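PDB 6BJ5: serine proteinase inhibitor 1 from Myxoma virus, which inhibits serine endopeptidases as a member of the serpin family and contributes to the virulence of the virus. Local coordinates for residues Glu77-Ala82 / Lys141-Ser146; Val84-Glu89 / Val102-Phe107; Asn111-Ile116 / Val128-Asp133; Arg269-Pro274 / Leu288-Val293. All blocks are in the same frame, centred on the assembly; numbering follows the deposited sequence.

Contact 1 (Glu77-Ala82 / Lys141-Ser146); sequences ELFVDA and KMLLLS
Phe79 and Leu143 stand side by side on one face of the sheet and point the same way, with ring atom CD2 of Phe79 3.9 Å from methyl CD2 of Leu143. The phenyl has its CG anti to the carbonyl carbon (chi1 -60°) and turns an edge to the neighbouring strand: Leu143 O and Leu145 CB both lie at that edge, near the ring plane. Phe107 and Ile116 add to the apolar cover on this face. Beneath the two side chains the backbones form an antiparallel hydrogen-bonded pair. Phe79 N gives a fairly straight bond of 2.7 Å to Leu143 O. The return bond, Leu143 N to Phe79 O, is also 2.7 Å but more bent, at 147° about the hydrogen. Each carbonyl has a second visitor: Leu78 CA lies 3.3 Å from Leu143 O, and Met142 CA lies 3.2 Å from Phe79 O, both as CA-H...O contacts. On the other face Leu78 CD1 meets Met142 CE at 4.0 Å; helix 88-98 packs on Leu78 and helix 37-49 on the neighbouring Leu144. At the end of the pairing Lys141 O accepts Asp81 N at 3.0 Å. The Lys141 side chain is poorly ordered, and its NZ is 4.5 Å from Asp81 OD1, beyond a salt bridge; the Asp81 carboxylate is instead held by Ser83 and the backbone N of Phe107. These are strands 2 and 3 of serpin sheet A, joined by main-chain bonds and sealed by hydrocarbon on both faces, so little of their cohesion appears to rest on charge.

Contact 2 (Val84-Glu89 / Val102-Phe107); sequences VPLRPE and VQRVTF
Arg104 and Leu86 reach toward each other, tip to tip, at the protein surface, beside strand 103-105. From CB the arginine sets out with CG anti to the carbonyl carbon (chi1 -44°); the chain bends at chi2 and chi3, and its nearest approaches to Leu86 come from the guanidinium. NE is the first atom to come near, 4.4 Å from Leu86 CD2. CZ follows at 3.9 Å from the same methyl, and NH2 at 3.8 Å. The methyl thus sits over one face of the guanidinium, displaced toward the rim and 3.8 Å above the plane. Val84 CA lies at the edge, in the plane. NH1 is modelled within hydrogen-bonding reach of Asp81 O, but its clash with Val84 O makes its exact place doubtful.

The strand carrying Arg104 closes a beta-alpha-beta unit: strand 73-81, then helix 88-98, then strand 103-105 parallel to the first at the margin of sheet A. Residues 84-87 are the loop leading into that helix, with Arg87 at its N-cap position.

Leu86 CD2 serves a second neighbour as well. Val102 CG1 meets it tip to tip at 3.9 Å, its methyl placed anti to the backbone N (chi1 178°). Val80 of strand 73-81 touches both Leu86 and Val102, while Thr91 from the helix packs against the same two side chains. Pro85 O accepts a hydrogen bond from Ser283 OG.

Contact 3 (Asn111-Ile116 / Val128-Asp133); sequences NVKDVI and VPRVLD
Lys113 and Arg130 cross at about a right angle, the lysine chain lying over one face of the guanidinium. Its CD sits 4.0 Å above the guanidinium plane, over the centre, and nearer its root CB comes within 3.4 Å of Arg130 NH2. The lysine leaves its helix with CG anti to the carbonyl carbon (chi1 -69°); bends at chi2 and chi3 then carry the rest of the chain across the flat group. Asp114 meets the same guanidinium from a different direction. Its OD1 is at the edge, in the plane, and takes a weak but straight hydrogen bond from Arg130 NH2 at 3.5 Å, as part of a salt bridge. The carboxylate and guanidinium planes are turned 45° apart. Leu132 slides past Lys113 in the opposite direction, so that its CD1 rests 3.8 Å from Lys113 CD and the methyl packs on the aliphatic part of the lysine. Asp133 crosses the end of Lys113 at about a right angle. Their salt bridge, from Lys113 NZ to Asp133 OD1, is less certain because both atoms are modelled too close to neighbours. If the placement is right, the carboxylate would help to offset the crowding of positive charge where NZ approaches Arg130. Val112 and Ile116 pack against Val105 and Phe107. Helix 112-120 corresponds to serpin helix F, packed on sheet A, and the irregular segment 128-133 belongs to the connection, unmodelled at 124-127, that leads from this helix to strand 142-153.

Contact 4 (Arg269-Pro274 / Leu288-Val293); sequences RDAFDP and LYVTKV
Ala271 O takes the bond that joins two parts of the long connection between helix 260-265 and strand 293-302: Val290 N donates to it at 3.0 Å, with an angle of 162° at the hydrogen, from a position tilted 31° out of the carbonyl plane. Tyr289 CB also approaches this oxygen, at 3.5 Å. One residue on, the direction reverses, and Phe272 CA makes a CA-H...O contact of 3.4 Å with Val290 O. The Phe272 ring carries much of the apolar contact. Its CE2 lies 3.8 Å from Val290 CG1, and its CZ lies 4.0 Å from Val293 CG2, the valine crossing the phenylalanine at about a right angle. Thr291 O sits at the ring edge, in plane; this oxygen is hydrogen-bonded to Arg260 NH1. At the outer end Pro274 CG rests over one face of the Tyr289 ring, off toward the rim and 3.9 Å from the centroid, a CH-pi contact. Ala271 packs on Thr55 of helix 53-58, Phe272 on Gln264 of helix 260-265, and Val290 and Val293 on Ile314 of strand 305-314. With a single conventional hydrogen bond across it, the contact probably depends mostly on the fit of Phe272, the two valines and the Pro274-Tyr289 pair.

In the fold
Contacts 2, 3 and 4 each lie on the same side of the chain's centre as contact 1. Contacts 1 and 2 are 8 Å apart between centres and share sheet A: contact 1 pairs strand 73-81 with strand 142-153, and contact 2 brings the loop that enters helix 88-98 against Val102 and Arg104 at strand 103-105. Contact 3, about 12 Å from contact 1, ties helix 112-120 to segment 128-133, and its Ile116 touches Phe79; contacts 2 and 3 both fall in the chain between the two strands of contact 1. Contact 4 comes later, about 14 Å from contact 1. Strand 305-314 lies between 142-153 and 293-302, consistent with an inserted reactive-centre loop, as in cleaved, relaxed serpins.

Contact 1 (Glu77-Ala82 / Lys141-Ser146)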
loop_
_atom_site.group_PDB
_atom_site.type_symbol
_atom_site.label_atom_id
_atom_site.label_comp_id
_atom_site.label_asym_id
_atom_site.label_seq_id
_atom_site.Cartn_x
_atom_site.Cartn_y
_atom_site.Cartn_z
ATOM N N GLU A 77 1.398 -6.662 14.636
ATOM C CA GLU A 77 2.210 -7.059 15.772
ATOM C C GLU A 77 2.880 -5.803 16.301
ATOM O O GLU A 77 3.121 -4.851 15.547
ATOM C CB GLU A 77 3.296 -8.099 15.400
ATOM C CG GLU A 77 2.784 -9.371 14.741
ATOM C CD GLU A 77 1.822 -10.170 15.606
ATOM O OE1 GLU A 77 2.078 -10.362 16.814
ATOM O OE2 GLU A 77 0.779 -10.591 15.073
ATOM N N LEU A 78 3.155 -5.803 17.605
ATOM C CA LEU A 78 3.894 -4.742 18.267
ATOM C C LEU A 78 5.035 -5.374 19.060
ATOM O O LEU A 78 4.819 -6.312 19.834
ATOM C CB LEU A 78 2.969 -3.917 19.179
ATOM C CG LEU A 78 3.622 -2.831 20.039
ATOM C CD1 LEU A 78 4.326 -1.772 19.186
ATOM C CD2 LEU A 78 2.603 -2.192 20.972
ATOM N N PHE A 79 6.243 -4.871 18.868
ATOM C CA PHE A 79 7.427 -5.391 19.544
ATOM C C PHE A 79 7.948 -4.284 20.443
ATOM O O PHE A 79 8.515 -3.297 19.957
ATOM C CB PHE A 79 8.486 -5.810 18.527
ATOM C CG PHE A 79 8.017 -6.870 17.594
ATOM C CD1 PHE A 79 8.135 -8.204 17.925
ATOM C CD2 PHE A 79 7.391 -6.524 16.402
ATOM C CE1 PHE A 79 7.665 -9.180 17.069
ATOM C CE2 PHE A 79 6.921 -7.494 15.546
ATOM C CZ PHE A 79 7.055 -8.825 15.880
ATOM N N VAL A 80 7.758 -4.425 21.746
ATOM C CA VAL A 80 8.226 -3.421 22.686
ATOM C C VAL A 80 9.406 -3.993 23.440
ATOM O O VAL A 80 9.383 -5.156 23.858
ATOM C CB VAL A 80 7.118 -2.975 23.649
ATOM C CG1 VAL A 80 7.664 -1.928 24.604
ATOM C CG2 VAL A 80 5.982 -2.415 22.839
ATOM N N ASP A 81 10.428 -3.163 23.622
ATOM C CA ASP A 81 11.616 -3.600 24.324
ATOM C C ASP A 81 11.272 -3.996 25.755
ATOM O O ASP A 81 10.363 -3.430 26.370
ATOM C CB ASP A 81 12.670 -2.510 24.317
ATOM C CG ASP A 81 13.991 -3.008 24.845
ATOM O OD1 ASP A 81 14.724 -3.684 24.095
ATOM O OD2 ASP A 81 14.271 -2.772 26.036
ATOM N N ALA A 82 11.949 -5.041 26.255
ATOM C CA ALA A 82 11.657 -5.567 27.591
ATOM C C ALA A 82 11.989 -4.603 28.720
ATOM O O ALA A 82 11.508 -4.811 29.834
ATOM C CB ALA A 82 12.408 -6.871 27.833
ATOM N N LYS A 141 12.920 1.474 20.711
ATOM C CA LYS A 141 12.208 0.848 21.833
ATOM C C LYS A 141 10.860 0.245 21.484
ATOM O O LYS A 141 10.355 -0.523 22.300
ATOM C CB LYS A 141 11.999 1.792 23.062
ATOM C CG LYS A 141 13.225 2.538 23.641
ATOM C CD LYS A 141 14.314 1.475 23.988
ATOM C CE LYS A 141 15.490 1.509 22.926
ATOM N NZ LYS A 141 16.362 0.278 22.662
ATOM N N MET A 142 10.339 0.438 20.276
ATOM C CA MET A 142 9.088 -0.198 19.890
ATOM C C MET A 142 9.109 -0.464 18.387
ATOM O O MET A 142 9.742 0.286 17.642
ATOM C CB MET A 142 7.913 0.705 20.242
ATOM C CG MET A 142 7.615 1.733 19.126
ATOM S SD MET A 142 6.406 2.924 19.647
ATOM C CE MET A 142 5.399 1.821 20.621
ATOM N N LEU A 143 8.484 -1.550 17.930
ATOM C CA LEU A 143 8.297 -1.731 16.498
ATOM C C LEU A 143 6.836 -2.078 16.279
ATOM O O LEU A 143 6.337 -3.052 16.853
ATOM C CB LEU A 143 9.223 -2.817 15.944
ATOM C CG LEU A 143 8.992 -2.999 14.448
ATOM C CD1 LEU A 143 9.664 -1.815 13.719
ATOM C CD2 LEU A 143 9.538 -4.323 13.977
ATOM N N LEU A 144 6.129 -1.239 15.536
ATOM C CA LEU A 144 4.741 -1.503 15.196
ATOM C C LEU A 144 4.746 -1.964 13.752
ATOM O O LEU A 144 5.225 -1.241 12.875
ATOM C CB LEU A 144 3.876 -0.261 15.347
ATOM C CG LEU A 144 2.379 -0.532 15.458
ATOM C CD1 LEU A 144 1.697 0.639 16.141
ATOM C CD2 LEU A 144 1.719 -0.833 14.112
ATOM N N LEU A 145 4.238 -3.164 13.501
ATOM C CA LEU A 145 4.395 -3.753 12.185
ATOM C C LEU A 145 3.035 -4.181 11.638
ATOM O O LEU A 145 2.276 -4.892 12.320
ATOM C CB LEU A 145 5.381 -4.919 12.235
ATOM C CG LEU A 145 5.477 -5.681 10.918
ATOM C CD1 LEU A 145 6.269 -4.870 9.927
ATOM C CD2 LEU A 145 6.115 -7.035 11.134
ATOM N N SER A 146 2.740 -3.725 10.412
ATOM C CA SER A 146 1.521 -4.038 9.663
ATOM C C SER A 146 1.893 -4.719 8.344
ATOM O O SER A 146 2.605 -4.137 7.510
ATOM C CB SER A 146 0.709 -2.766 9.389
ATOM O OG SER A 146 -0.503 -3.039 8.695
#

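Contact 2 (Val84-Glu89 / Val102-Phe107)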
loop_
_atom_site.group_PDB
_atom_site.type_symbol
_atom_site.label_atom_id
_atom_site.label_comp_id
_atom_site.label_asym_id
_atom_site.label_seq_id
_atom_site.Cartn_x
_atom_site.Cartn_y
_atom_site.Cartn_z
ATOM N N VAL A 84 10.889 -1.535 28.716
ATOM C CA VAL A 84 9.829 -0.525 28.708
ATOM C C VAL A 84 8.628 -0.953 29.549
ATOM O O VAL A 84 7.927 -1.917 29.204
ATOM C CB VAL A 84 9.361 -0.243 27.272
ATOM C CG1 VAL A 84 8.278 0.818 27.277
ATOM C CG2 VAL A 84 10.522 0.125 26.376
ATOM N N PRO A 85 8.300 -0.231 30.615
ATOM C CA PRO A 85 7.070 -0.540 31.348
ATOM C C PRO A 85 5.851 -0.194 30.508
ATOM O O PRO A 85 5.772 0.879 29.909
ATOM C CB PRO A 85 7.168 0.343 32.595
ATOM C CG PRO A 85 8.037 1.477 32.166
ATOM C CD PRO A 85 9.029 0.901 31.207
ATOM N N LEU A 86 4.933 -1.138 30.423
ATOM C CA LEU A 86 3.661 -0.955 29.750
ATOM C C LEU A 86 2.557 -1.045 30.790
ATOM O O LEU A 86 2.548 -1.978 31.597
ATOM C CB LEU A 86 3.477 -2.008 28.650
ATOM C CG LEU A 86 3.973 -1.699 27.232
ATOM C CD1 LEU A 86 5.173 -0.794 27.156
ATOM C CD2 LEU A 86 4.188 -2.982 26.425
ATOM N N ARG A 87 1.651 -0.064 30.787
ATOM C CA ARG A 87 0.421 -0.192 31.554
ATOM C C ARG A 87 -0.238 -1.521 31.213
ATOM O O ARG A 87 -0.428 -1.828 30.033
ATOM C CB ARG A 87 -0.568 0.939 31.256
ATOM C CG ARG A 87 0.013 2.341 31.290
ATOM C CD ARG A 87 -1.063 3.417 31.555
ATOM N NE ARG A 87 -0.427 4.728 31.505
ATOM C CZ ARG A 87 0.083 5.349 32.562
ATOM N NH1 ARG A 87 0.673 6.532 32.413
ATOM N NH2 ARG A 87 -0.009 4.797 33.771
ATOM N N PRO A 88 -0.573 -2.340 32.201
ATOM C CA PRO A 88 -1.244 -3.612 31.889
ATOM C C PRO A 88 -2.536 -3.448 31.103
ATOM O O PRO A 88 -2.885 -4.342 30.318
ATOM C CB PRO A 88 -1.469 -4.233 33.277
ATOM C CG PRO A 88 -1.379 -3.077 34.239
ATOM C CD PRO A 88 -0.373 -2.140 33.649
ATOM N N GLU A 89 -3.241 -2.320 31.257
ATOM C CA GLU A 89 -4.480 -2.119 30.507
ATOM C C GLU A 89 -4.221 -1.872 29.033
ATOM O O GLU A 89 -5.111 -2.114 28.215
ATOM C CB GLU A 89 -5.302 -0.959 31.077
ATOM C CG GLU A 89 -5.365 -0.907 32.598
ATOM C CD GLU A 89 -4.174 -0.197 33.231
ATOM O OE1 GLU A 89 -4.379 0.527 34.228
ATOM O OE2 GLU A 89 -3.038 -0.346 32.725
ATOM N N VAL A 102 1.532 -8.224 22.825
ATOM C CA VAL A 102 2.766 -7.481 22.672
ATOM C C VAL A 102 3.937 -8.419 22.904
ATOM O O VAL A 102 3.945 -9.211 23.855
ATOM C CB VAL A 102 2.788 -6.302 23.654
ATOM C CG1 VAL A 102 4.110 -5.544 23.534
ATOM C CG2 VAL A 102 1.609 -5.393 23.393
ATOM N N GLN A 103 4.927 -8.340 22.025
ATOM C CA GLN A 103 6.090 -9.219 22.076
ATOM C C GLN A 103 7.242 -8.445 22.701
ATOM O O GLN A 103 7.752 -7.494 22.102
ATOM C CB GLN A 103 6.470 -9.709 20.680
ATOM C CG GLN A 103 5.364 -10.462 19.985
ATOM C CD GLN A 103 4.999 -11.736 20.712
ATOM O OE1 GLN A 103 5.873 -12.549 21.032
ATOM N NE2 GLN A 103 3.706 -11.925 20.973
ATOM N N ARG A 104 7.664 -8.856 23.893
ATOM C CA ARG A 104 8.790 -8.192 24.535
ATOM C C ARG A 104 10.057 -8.713 23.874
ATOM O O ARG A 104 10.179 -9.907 23.582
ATOM C CB ARG A 104 8.827 -8.447 26.044
ATOM C CG ARG A 104 7.484 -8.335 26.783
ATOM C CD ARG A 104 6.730 -7.030 26.662
ATOM N NE ARG A 104 7.510 -5.841 26.951
ATOM C CZ ARG A 104 7.234 -4.990 27.931
ATOM N NH1 ARG A 104 8.000 -3.923 28.091
ATOM N NH2 ARG A 104 6.206 -5.204 28.750
ATOM N N VAL A 105 10.994 -7.806 23.619
ATOM C CA VAL A 105 12.110 -8.040 22.713
ATOM C C VAL A 105 13.263 -7.195 23.244
ATOM O O VAL A 105 13.060 -6.286 24.049
ATOM C CB VAL A 105 11.697 -7.644 21.264
ATOM C CG1 VAL A 105 11.844 -6.176 21.064
ATOM C CG2 VAL A 105 12.431 -8.405 20.190
ATOM N N THR A 106 14.492 -7.523 22.850
ATOM C CA THR A 106 15.648 -6.708 23.228
ATOM C C THR A 106 16.209 -6.048 21.985
ATOM O O THR A 106 16.899 -6.702 21.198
ATOM C CB THR A 106 16.746 -7.534 23.894
ATOM O OG1 THR A 106 16.224 -8.206 25.044
ATOM C CG2 THR A 106 17.879 -6.612 24.329
ATOM N N PHE A 107 15.991 -4.749 21.841
ATOM C CA PHE A 107 16.393 -4.122 20.587
ATOM C C PHE A 107 17.884 -3.817 20.459
ATOM O O PHE A 107 18.246 -3.090 19.528
ATOM C CB PHE A 107 15.595 -2.843 20.327
ATOM C CG PHE A 107 14.217 -3.098 19.770
ATOM C CD1 PHE A 107 14.079 -3.533 18.448
ATOM C CD2 PHE A 107 13.068 -2.864 20.526
ATOM C CE1 PHE A 107 12.842 -3.772 17.907
ATOM C CE2 PHE A 107 11.807 -3.088 19.976
ATOM C CZ PHE A 107 11.699 -3.550 18.675
#

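Contact 3 (Asn111-Ile116 / Val128-Asp133)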
loop_
_atom_site.group_PDB
_atom_site.type_symbol
_atom_site.label_atom_id
_atom_site.label_comp_id
_atom_site.label_asym_id
_atom_site.label_seq_id
_atom_site.Cartn_x
_atom_site.Cartn_y
_atom_site.Cartn_z
ATOM N N ASN A 111 20.337 -11.178 17.539
ATOM C CA ASN A 111 19.277 -11.987 16.960
ATOM C C ASN A 111 17.889 -11.355 17.112
ATOM O O ASN A 111 16.885 -12.037 16.875
ATOM C CB ASN A 111 19.296 -13.402 17.557
ATOM C CG ASN A 111 19.322 -13.407 19.082
ATOM O OD1 ASN A 111 20.221 -12.838 19.704
ATOM N ND2 ASN A 111 18.335 -14.061 19.687
ATOM N N VAL A 112 17.806 -10.070 17.481
ATOM C CA VAL A 112 16.497 -9.420 17.565
ATOM C C VAL A 112 15.779 -9.522 16.221
ATOM O O VAL A 112 14.620 -9.949 16.142
ATOM C CB VAL A 112 16.633 -7.963 18.067
ATOM C CG1 VAL A 112 17.174 -7.016 17.007
ATOM C CG2 VAL A 112 15.303 -7.445 18.578
ATOM N N LYS A 113 16.493 -9.221 15.138
ATOM C CA LYS A 113 15.986 -9.478 13.797
ATOM C C LYS A 113 15.563 -10.925 13.624
ATOM O O LYS A 113 14.517 -11.217 13.035
ATOM C CB LYS A 113 17.067 -9.139 12.794
ATOM C CG LYS A 113 17.342 -7.704 12.708
ATOM C CD LYS A 113 16.879 -7.253 11.431
ATOM C CE LYS A 113 17.869 -6.489 10.829
ATOM N NZ LYS A 113 17.765 -6.582 9.417
ATOM N N ASP A 114 16.396 -11.851 14.099
ATOM C CA ASP A 114 16.065 -13.263 13.964
ATOM C C ASP A 114 14.798 -13.593 14.737
ATOM O O ASP A 114 13.898 -14.247 14.204
ATOM C CB ASP A 114 17.246 -14.127 14.418
ATOM C CG ASP A 114 18.509 -13.859 13.607
ATOM O OD1 ASP A 114 18.389 -13.290 12.496
ATOM O OD2 ASP A 114 19.613 -14.218 14.078
ATOM N N VAL A 115 14.692 -13.104 15.978
ATOM C CA VAL A 115 13.474 -13.308 16.758
ATOM C C VAL A 115 12.264 -12.799 15.994
ATOM O O VAL A 115 11.216 -13.457 15.949
ATOM C CB VAL A 115 13.572 -12.617 18.131
ATOM C CG1 VAL A 115 12.341 -12.954 18.960
ATOM C CG2 VAL A 115 14.850 -13.010 18.872
ATOM N N ILE A 116 12.389 -11.628 15.371
ATOM C CA ILE A 116 11.205 -10.978 14.822
ATOM C C ILE A 116 10.817 -11.589 13.481
ATOM O O ILE A 116 9.634 -11.843 13.223
ATOM C CB ILE A 116 11.425 -9.455 14.743
ATOM C CG1 ILE A 116 11.469 -8.877 16.163
ATOM C CG2 ILE A 116 10.304 -8.794 13.947
ATOM C CD1 ILE A 116 12.042 -7.483 16.253
ATOM N N VAL A 128 8.329 -13.837 6.244
ATOM C CA VAL A 128 9.619 -13.277 6.648
ATOM C C VAL A 128 10.022 -12.093 5.772
ATOM O O VAL A 128 10.514 -12.270 4.646
ATOM C CB VAL A 128 10.725 -14.356 6.648
ATOM C CG1 VAL A 128 12.113 -13.721 6.755
ATOM C CG2 VAL A 128 10.497 -15.332 7.799
ATOM N N PRO A 129 9.795 -10.877 6.303
ATOM C CA PRO A 129 10.201 -9.659 5.595
ATOM C C PRO A 129 11.471 -9.047 6.166
ATOM O O PRO A 129 11.391 -8.021 6.851
ATOM C CB PRO A 129 9.008 -8.733 5.835
ATOM C CG PRO A 129 8.593 -9.086 7.265
ATOM C CD PRO A 129 8.911 -10.566 7.446
ATOM N N ARG A 130 12.642 -9.631 5.896
ATOM C CA ARG A 130 13.839 -9.158 6.588
ATOM C C ARG A 130 14.359 -7.824 6.054
ATOM O O ARG A 130 15.317 -7.278 6.627
ATOM C CB ARG A 130 14.948 -10.215 6.528
ATOM C CG ARG A 130 15.781 -10.219 7.810
ATOM C CD ARG A 130 17.239 -10.606 7.633
ATOM N NE ARG A 130 17.845 -10.862 8.936
ATOM C CZ ARG A 130 18.871 -10.185 9.434
ATOM N NH1 ARG A 130 19.423 -9.214 8.728
ATOM N NH2 ARG A 130 19.342 -10.486 10.635
ATOM N N VAL A 131 13.725 -7.265 5.013
ATOM C CA VAL A 131 14.073 -5.958 4.455
ATOM C C VAL A 131 13.625 -4.879 5.449
ATOM O O VAL A 131 13.003 -3.873 5.086
ATOM C CB VAL A 131 13.445 -5.796 3.049
ATOM C CG1 VAL A 131 13.845 -4.480 2.365
ATOM C CG2 VAL A 131 13.830 -6.970 2.153
ATOM N N LEU A 132 13.937 -5.097 6.727
ATOM C CA LEU A 132 13.576 -4.184 7.800
ATOM C C LEU A 132 14.796 -3.777 8.620
ATOM O O LEU A 132 14.648 -3.279 9.740
ATOM C CB LEU A 132 12.500 -4.802 8.702
ATOM C CG LEU A 132 12.745 -6.108 9.494
ATOM C CD1 LEU A 132 13.374 -5.863 10.839
ATOM C CD2 LEU A 132 11.466 -6.886 9.726
ATOM N N ASP A 133 16.010 -3.994 8.101
ATOM C CA ASP A 133 17.170 -3.421 8.775
ATOM C C ASP A 133 17.285 -1.935 8.525
ATOM O O ASP A 133 17.950 -1.233 9.294
ATOM C CB ASP A 133 18.479 -4.077 8.343
ATOM C CG ASP A 133 19.615 -3.767 9.311
ATOM O OD1 ASP A 133 19.541 -4.152 10.497
ATOM O OD2 ASP A 133 20.586 -3.111 8.892
#

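Contact 4 (Arg269-Pro274 / Leu288-Val293)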
loop_
_atom_site.group_PDB
_atom_site.type_symbol
_atom_site.label_atom_id
_atom_site.label_comp_id
_atom_site.label_asym_id
_atom_site.label_seq_id
_atom_site.Cartn_x
_atom_site.Cartn_y
_atom_site.Cartn_z
ATOM N N ARG A 269 2.125 15.134 13.568
ATOM C CA ARG A 269 3.373 15.782 13.942
ATOM C C ARG A 269 3.811 15.450 15.357
ATOM O O ARG A 269 5.013 15.273 15.591
ATOM C CB ARG A 269 3.234 17.303 13.795
ATOM C CG ARG A 269 2.951 17.807 12.376
ATOM C CD ARG A 269 3.008 19.325 12.336
ATOM N NE ARG A 269 2.621 19.906 11.055
ATOM C CZ ARG A 269 3.437 20.106 10.025
ATOM N NH1 ARG A 269 4.714 19.762 10.104
ATOM N NH2 ARG A 269 2.970 20.659 8.912
ATOM N N ASP A 270 2.865 15.361 16.307
ATOM C CA ASP A 270 3.236 15.163 17.708
ATOM C C ASP A 270 3.922 13.820 17.918
ATOM O O ASP A 270 4.869 13.712 18.711
ATOM C CB ASP A 270 2.013 15.262 18.631
ATOM C CG ASP A 270 1.670 16.690 19.019
ATOM O OD1 ASP A 270 2.406 17.618 18.624
ATOM O OD2 ASP A 270 0.712 16.877 19.804
ATOM N N ALA A 271 3.469 12.789 17.208
ATOM C CA ALA A 271 4.053 11.469 17.378
ATOM C C ALA A 271 5.557 11.486 17.168
ATOM O O ALA A 271 6.275 10.730 17.826
ATOM C CB ALA A 271 3.390 10.477 16.417
ATOM N N PHE A 272 6.061 12.381 16.315
ATOM C CA PHE A 272 7.492 12.441 16.016
ATOM C C PHE A 272 8.262 13.371 16.934
ATOM O O PHE A 272 9.498 13.355 16.907
ATOM C CB PHE A 272 7.749 12.908 14.574
ATOM C CG PHE A 272 7.171 12.005 13.537
ATOM C CD1 PHE A 272 5.854 12.158 13.120
ATOM C CD2 PHE A 272 7.933 10.975 12.996
ATOM C CE1 PHE A 272 5.316 11.311 12.163
ATOM C CE2 PHE A 272 7.400 10.128 12.046
ATOM C CZ PHE A 272 6.086 10.299 11.628
ATOM N N ASP A 273 7.574 14.168 17.746
ATOM C CA ASP A 273 8.255 15.179 18.532
ATOM C C ASP A 273 8.432 14.633 19.935
ATOM O O ASP A 273 7.427 14.411 20.634
ATOM C CB ASP A 273 7.433 16.463 18.554
ATOM C CG ASP A 273 8.063 17.560 19.385
ATOM O OD1 ASP A 273 9.139 17.344 19.995
ATOM O OD2 ASP A 273 7.460 18.659 19.418
ATOM N N PRO A 274 9.666 14.414 20.399
ATOM C CA PRO A 274 9.855 13.803 21.730
ATOM C C PRO A 274 9.292 14.648 22.859
ATOM O O PRO A 274 8.763 14.100 23.838
ATOM C CB PRO A 274 11.382 13.673 21.842
ATOM C CG PRO A 274 11.874 13.696 20.438
ATOM C CD PRO A 274 10.937 14.592 19.680
ATOM N N LEU A 288 8.356 7.244 24.959
ATOM C CA LEU A 288 8.154 6.469 23.748
ATOM C C LEU A 288 7.584 7.384 22.660
ATOM O O LEU A 288 6.515 7.969 22.835
ATOM C CB LEU A 288 7.204 5.299 24.009
ATOM C CG LEU A 288 7.652 4.286 25.065
ATOM C CD1 LEU A 288 6.581 3.227 25.281
ATOM C CD2 LEU A 288 8.973 3.645 24.669
ATOM N N TYR A 289 8.290 7.496 21.537
ATOM C CA TYR A 289 7.830 8.303 20.428
ATOM C C TYR A 289 8.299 7.651 19.144
ATOM O O TYR A 289 9.108 6.721 19.148
ATOM C CB TYR A 289 8.335 9.740 20.521
ATOM C CG TYR A 289 9.829 9.813 20.467
ATOM C CD1 TYR A 289 10.483 10.173 19.297
ATOM C CD2 TYR A 289 10.593 9.486 21.577
ATOM C CE1 TYR A 289 11.859 10.226 19.242
ATOM C CE2 TYR A 289 11.962 9.531 21.535
ATOM C CZ TYR A 289 12.595 9.903 20.366
ATOM O OH TYR A 289 13.970 9.946 20.320
ATOM N N VAL A 290 7.752 8.140 18.051
ATOM C CA VAL A 290 7.995 7.587 16.734
ATOM C C VAL A 290 9.159 8.317 16.087
ATOM O O VAL A 290 9.200 9.552 16.067
ATOM C CB VAL A 290 6.734 7.690 15.871
ATOM C CG1 VAL A 290 7.024 7.213 14.460
ATOM C CG2 VAL A 290 5.603 6.910 16.531
ATOM N N THR A 291 10.105 7.558 15.554
ATOM C CA THR A 291 11.195 8.145 14.789
ATOM C C THR A 291 11.040 7.936 13.294
ATOM O O THR A 291 11.260 8.875 12.524
ATOM C CB THR A 291 12.537 7.542 15.209
ATOM O OG1 THR A 291 12.632 7.473 16.640
ATOM C CG2 THR A 291 13.663 8.389 14.652
ATOM N N LYS A 292 10.605 6.747 12.861
ATOM C CA LYS A 292 10.562 6.409 11.446
ATOM C C LYS A 292 9.277 5.657 11.147
ATOM O O LYS A 292 8.825 4.843 11.956
ATOM C CB LYS A 292 11.776 5.578 10.975
ATOM C CG LYS A 292 13.149 6.109 11.363
ATOM C CD LYS A 292 14.259 5.107 11.023
ATOM C CE LYS A 292 15.397 5.134 12.050
ATOM N NZ LYS A 292 16.673 4.553 11.529
ATOM N N VAL A 293 8.708 5.922 9.974
ATOM C CA VAL A 293 7.638 5.110 9.417
ATOM C C VAL A 293 8.096 4.683 8.035
ATOM O O VAL A 293 8.291 5.526 7.146
ATOM C CB VAL A 293 6.296 5.847 9.332
ATOM C CG1 VAL A 293 5.222 4.877 8.807
ATOM C CG2 VAL A 293 5.898 6.409 10.688
#